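Local coordinates for YcgJ protein (Bacillus subtilis, PDB 1XXL), which is probably an S-adenosylmethionine-dependent methyltransferase of the Rossmann-like superfamily, its substrate not established, at residues L26-G31 and I47-T52; G76-L81 and H98-V103. All blocks are in the same frame, centred on the assembly; numbering follows the deposited sequence.

Contact 1: L26-G31 and I47-T52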
loop_
_atom_site.group_PDB
_atom_site.type_symbol
_atom_site.label_atom_id
_atom_site.label_comp_id
_atom_site.label_asym_id
_atom_site.label_seq_id
_atom_site.Cartn_x
_atom_site.Cartn_y
_atom_site.Cartn_z
ATOM N N LEU A 26 5.505 -5.792 -12.160
ATOM C CA LEU A 26 5.418 -4.366 -12.007
ATOM C C LEU A 26 5.122 -4.046 -10.544
ATOM O O LEU A 26 4.189 -4.613 -9.948
ATOM C CB LEU A 26 4.322 -3.811 -12.909
ATOM C CG LEU A 26 3.905 -2.361 -12.717
ATOM C CD1 LEU A 26 5.028 -1.421 -13.044
ATOM C CD2 LEU A 26 2.677 -2.042 -13.570
ATOM N N ASP A 27 5.901 -3.119 -9.993
ATOM C CA ASP A 27 5.677 -2.572 -8.652
ATOM C C ASP A 27 5.244 -1.108 -8.733
ATOM O O ASP A 27 6.000 -0.235 -9.196
ATOM C CB ASP A 27 6.939 -2.677 -7.794
ATOM C CG ASP A 27 6.719 -2.179 -6.352
ATOM O OD1 ASP A 27 5.605 -2.383 -5.772
ATOM O OD2 ASP A 27 7.672 -1.583 -5.799
ATOM N N ILE A 28 4.020 -0.861 -8.287
ATOM C CA ILE A 28 3.425 0.453 -8.293
ATOM C C ILE A 28 3.650 1.157 -6.963
ATOM O O ILE A 28 3.272 0.641 -5.910
ATOM C CB ILE A 28 1.931 0.358 -8.567
ATOM C CG1 ILE A 28 1.724 -0.295 -9.932
ATOM C CG2 ILE A 28 1.327 1.741 -8.551
ATOM C CD1 ILE A 28 0.304 -0.548 -10.300
ATOM N N GLY A 29 4.235 2.345 -7.021
ATOM C CA GLY A 29 4.673 3.075 -5.820
ATOM C C GLY A 29 5.934 2.456 -5.259
ATOM O O GLY A 29 5.986 2.100 -4.092
ATOM N N ALA A 30 6.961 2.326 -6.083
ATOM C CA ALA A 30 8.116 1.514 -5.738
ATOM C C ALA A 30 9.007 2.042 -4.593
ATOM O O ALA A 30 9.833 1.289 -4.062
ATOM C CB ALA A 30 8.948 1.276 -6.980
ATOM N N GLY A 31 8.870 3.324 -4.249
ATOM C CA GLY A 31 9.628 3.934 -3.142
ATOM C C GLY A 31 11.119 3.794 -3.346
ATOM O O GLY A 31 11.622 4.065 -4.438
ATOM N N ILE A 47 9.870 -4.099 -12.846
ATOM C CA ILE A 47 9.797 -2.691 -13.198
ATOM C C ILE A 47 9.070 -1.977 -12.079
ATOM O O ILE A 47 8.003 -2.411 -11.668
ATOM C CB ILE A 47 9.076 -2.490 -14.514
ATOM C CG1 ILE A 47 9.899 -3.103 -15.637
ATOM C CG2 ILE A 47 8.865 -1.004 -14.783
ATOM C CD1 ILE A 47 9.232 -2.988 -16.984
ATOM N N GLY A 48 9.664 -0.906 -11.566
ATOM C CA GLY A 48 9.047 -0.092 -10.526
ATOM C C GLY A 48 8.623 1.250 -11.079
ATOM O O GLY A 48 9.347 1.844 -11.878
ATOM N N VAL A 49 7.445 1.726 -10.704
ATOM C CA VAL A 49 7.076 3.113 -10.994
ATOM C C VAL A 49 6.867 3.860 -9.691
ATOM O O VAL A 49 6.263 3.326 -8.751
ATOM C CB VAL A 49 5.835 3.260 -11.933
ATOM C CG1 VAL A 49 6.094 2.586 -13.268
ATOM C CG2 VAL A 49 4.613 2.672 -11.322
ATOM N N ASP A 50 7.408 5.078 -9.626
ATOM C CA ASP A 50 7.178 5.960 -8.498
ATOM C C ASP A 50 6.885 7.382 -9.007
ATOM O O ASP A 50 7.361 7.798 -10.067
ATOM C CB ASP A 50 8.347 5.930 -7.494
ATOM C CG ASP A 50 7.945 6.496 -6.103
ATOM O OD1 ASP A 50 7.612 5.685 -5.184
ATOM O OD2 ASP A 50 7.906 7.752 -5.949
ATOM N N ALA A 51 6.082 8.119 -8.251
ATOM C CA ALA A 51 5.633 9.436 -8.678
ATOM C C ALA A 51 6.727 10.501 -8.619
ATOM O O ALA A 51 6.639 11.488 -9.321
ATOM C CB ALA A 51 4.425 9.873 -7.858
ATOM N N THR A 52 7.765 10.291 -7.817
ATOM C CA THR A 52 8.779 11.315 -7.620
ATOM C C THR A 52 10.095 10.908 -8.264
ATOM O O THR A 52 10.525 9.761 -8.139
ATOM C CB THR A 52 9.011 11.622 -6.110
ATOM O OG1 THR A 52 9.746 10.558 -5.501
ATOM C CG2 THR A 52 7.693 11.770 -5.380
#
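Asp-27 N donates to Ile-47 O at 2.8 Å and Val-49 N to Asp-27 O at 2.9 Å, both nearly straight; residues 26-28 and 47-50 run parallel, their axes 17° apart. On the Leu-26 and Ile-28 face the packing is tight. Leu-26 chi1 (169°) sets CG beside the carbonyl carbon, from where CD1 reaches Ile-47 O (3.4 Å) and Val-49 CG1 (4.2 Å); Val-49 CG2 lies against Asp-27 O and Ile-28 CA. On the other face Ala-30 CB sits 3.8 Å from Gly-48 CA, where a side chain on Gly-48 would collide with it. Past the strands the chain of 26-31 turns over Val-49 O, which takes Ala-30 N at 2.9 Å and, weakly, Gly-29 N. The more open end belongs to Asp-50: OD1 receives Gly-31 N at 2.8 Å on the anti side but 33° out of the carboxylate plane, while OD2 accepts Thr-52 N through its anti lone pair in an Asx turn. An alanine in place of Asp-50 would probably leave Gly-31 N and Thr-52 N without these acceptors and let the glycine loop shift. Gly-29 binds S-adenosylmethionine and Asp-50 is assigned to the same site: a glycine-rich loop beside a strand-ending acid typifies Rossmann-fold methyltransferases.

Contact 2: G76-L81 and H98-V103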
loop_
_atom_site.group_PDB
_atom_site.type_symbol
_atom_site.label_atom_id
_atom_site.label_comp_id
_atom_site.label_asym_id
_atom_site.label_seq_id
_atom_site.Cartn_x
_atom_site.Cartn_y
_atom_site.Cartn_z
ATOM N N GLY A 76 6.342 7.587 -12.768
ATOM C CA GLY A 76 4.987 7.496 -13.303
ATOM C C GLY A 76 3.978 7.305 -12.202
ATOM O O GLY A 76 4.352 7.121 -11.042
ATOM N N THR A 77 2.703 7.351 -12.576
ATOM C CA THR A 77 1.594 7.174 -11.646
ATOM C C THR A 77 0.731 6.003 -12.087
ATOM O O THR A 77 0.651 5.692 -13.269
ATOM C CB THR A 77 0.734 8.444 -11.547
ATOM O OG1 THR A 77 0.196 8.762 -12.835
ATOM C CG2 THR A 77 1.570 9.616 -11.053
ATOM N N ALA A 78 0.085 5.359 -11.117
ATOM C CA ALA A 78 -0.825 4.241 -11.370
ATOM C C ALA A 78 -2.010 4.642 -12.238
ATOM O O ALA A 78 -2.566 3.814 -12.963
ATOM C CB ALA A 78 -1.331 3.686 -10.034
ATOM N N GLU A 79 -2.418 5.906 -12.156
ATOM C CA GLU A 79 -3.579 6.375 -12.919
ATOM C C GLU A 79 -3.300 6.456 -14.417
ATOM O O GLU A 79 -4.215 6.551 -15.201
ATOM C CB GLU A 79 -4.061 7.743 -12.413
ATOM C CG GLU A 79 -4.774 7.674 -11.070
ATOM C CD GLU A 79 -3.859 7.821 -9.866
ATOM O OE1 GLU A 79 -2.622 7.969 -10.034
ATOM O OE2 GLU A 79 -4.392 7.813 -8.735
ATOM N N SER A 80 -2.036 6.432 -14.804
ATOM C CA SER A 80 -1.658 6.438 -16.217
ATOM C C SER A 80 -0.382 5.653 -16.405
ATOM O O SER A 80 0.700 6.204 -16.426
ATOM C CB SER A 80 -1.462 7.877 -16.718
ATOM O OG SER A 80 -1.376 7.898 -18.142
ATOM N N LEU A 81 -0.514 4.345 -16.493
ATOM C CA LEU A 81 0.619 3.475 -16.760
ATOM C C LEU A 81 0.910 3.468 -18.267
ATOM O O LEU A 81 -0.001 3.320 -19.080
ATOM C CB LEU A 81 0.327 2.056 -16.289
ATOM C CG LEU A 81 0.083 1.908 -14.799
ATOM C CD1 LEU A 81 -0.399 0.501 -14.502
ATOM C CD2 LEU A 81 1.343 2.253 -14.011
ATOM N N HIS A 98 -3.320 4.196 -0.731
ATOM C CA HIS A 98 -3.892 5.317 0.022
ATOM C C HIS A 98 -3.381 6.690 -0.426
ATOM O O HIS A 98 -3.956 7.708 -0.057
ATOM C CB HIS A 98 -3.738 5.133 1.548
ATOM C CG HIS A 98 -2.325 5.019 2.024
ATOM N ND1 HIS A 98 -1.687 3.803 2.181
ATOM C CD2 HIS A 98 -1.441 5.964 2.430
ATOM C CE1 HIS A 98 -0.462 4.014 2.635
ATOM N NE2 HIS A 98 -0.286 5.317 2.784
ATOM N N HIS A 99 -2.318 6.705 -1.224
ATOM C CA HIS A 99 -1.776 7.928 -1.813
ATOM C C HIS A 99 -2.249 8.192 -3.247
ATOM O O HIS A 99 -1.935 9.235 -3.786
ATOM C CB HIS A 99 -0.246 7.876 -1.840
ATOM C CG HIS A 99 0.393 7.994 -0.499
ATOM N ND1 HIS A 99 1.442 7.190 -0.109
ATOM C CD2 HIS A 99 0.135 8.820 0.544
ATOM C CE1 HIS A 99 1.807 7.522 1.121
ATOM N NE2 HIS A 99 1.021 8.502 1.542
ATOM N N PHE A 100 -2.985 7.269 -3.868
ATOM C CA PHE A 100 -3.457 7.464 -5.245
ATOM C C PHE A 100 -4.456 8.615 -5.305
ATOM O O PHE A 100 -5.339 8.681 -4.492
ATOM C CB PHE A 100 -4.180 6.215 -5.784
ATOM C CG PHE A 100 -3.315 5.014 -5.985
ATOM C CD1 PHE A 100 -1.939 5.079 -5.927
ATOM C CD2 PHE A 100 -3.899 3.804 -6.255
ATOM C CE1 PHE A 100 -1.181 3.947 -6.142
ATOM C CE2 PHE A 100 -3.140 2.673 -6.469
ATOM C CZ PHE A 100 -1.781 2.756 -6.422
ATOM N N SER A 101 -4.336 9.484 -6.297
ATOM C CA SER A 101 -5.280 10.595 -6.459
ATOM C C SER A 101 -6.635 10.102 -6.987
ATOM O O SER A 101 -7.661 10.760 -6.778
ATOM C CB SER A 101 -4.700 11.655 -7.409
ATOM O OG SER A 101 -4.496 11.092 -8.697
ATOM N N ASP A 102 -6.631 8.963 -7.688
ATOM C CA ASP A 102 -7.857 8.379 -8.240
ATOM C C ASP A 102 -7.721 6.858 -8.279
ATOM O O ASP A 102 -7.353 6.264 -9.289
ATOM C CB ASP A 102 -8.157 8.979 -9.629
ATOM C CG ASP A 102 -9.514 8.569 -10.187
ATOM O OD1 ASP A 102 -10.192 7.666 -9.654
ATOM O OD2 ASP A 102 -9.902 9.160 -11.210
ATOM N N VAL A 103 -8.049 6.237 -7.161
ATOM C CA VAL A 103 -7.870 4.796 -6.996
ATOM C C VAL A 103 -8.699 3.987 -8.007
ATOM O O VAL A 103 -8.224 2.969 -8.521
ATOM C CB VAL A 103 -8.107 4.343 -5.512
ATOM C CG1 VAL A 103 -9.534 4.657 -5.013
ATOM C CG2 VAL A 103 -7.781 2.869 -5.355
HETATM O O HOH W 1 -1.575 9.233 -7.788
#
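Glu-79 reaches across to Ser-101 and Asp-102 with its carboxylate, and OE2 does most of the work. Asp-102 N donates to Glu-79 OE2 at 2.7 Å with an N-H...O angle of 158°, arriving on the anti side but 30° out of the carboxylate plane. Ser-101 OG lies 3.3 Å from the same OE2, a weak contact and not a settled one, because the hydroxyl proton has another acceptor within reach. The other oxygen is served by a water, which donates to Glu-79 OE1 at 2.8 Å and accepts from Ser-101 N at 3.1 Å, bridging the two. The bend at chi2 (90°) turns CD from the stem toward Ser-101 and Asp-102, and the stem packs as well, Glu-79 CG lying 3.9 Å from Asp-102 CB. Asp-102 turns its own carboxylate away, where OD1 makes a weak N-cap bond to Lys-105 N of helix 103-113.

Beside this polar cluster, Ala-78 CB sits over one face of the Phe-100 ring, offset toward the rim and 4.0 Å from the centroid, in a CH-pi contact. The type I turn from Thr-77 to Ser-80, closed by Ser-80 N to Thr-77 O, presents Ala-78 and Glu-79 together. Both are assigned to S-adenosylmethionine binding. One acidic side chain thus fastens the loop after strand 71-75 to the start of helix 103-113, and its negative charge is likely to be eased by the Asp-102 N-H and the bridging water, with the Asp-102 carboxylate, a like charge, turned elsewhere.

Contact 1 is buried and belongs to the central sheet, within the unit of strand 24-28, helix 34-39 and strand 45-50; contact 2 lies nearer the surface, between the loops that follow strands 71-75 and 88-94. Their centres are about 10 Å apart. Main-chain bonding dominates the first, whereas a side-chain carboxylate and a water carry the second. They meet directly: Ile-28 CG2 packs against Ala-78 CB at 3.6 Å and against the Phe-100 ring, and Asp-50 O probably accepts from Gly-76 N at 2.9 Å. Each holds residues assigned to S-adenosylmethionine binding, consistent with one cofactor site lined by the ends of successive parallel strands.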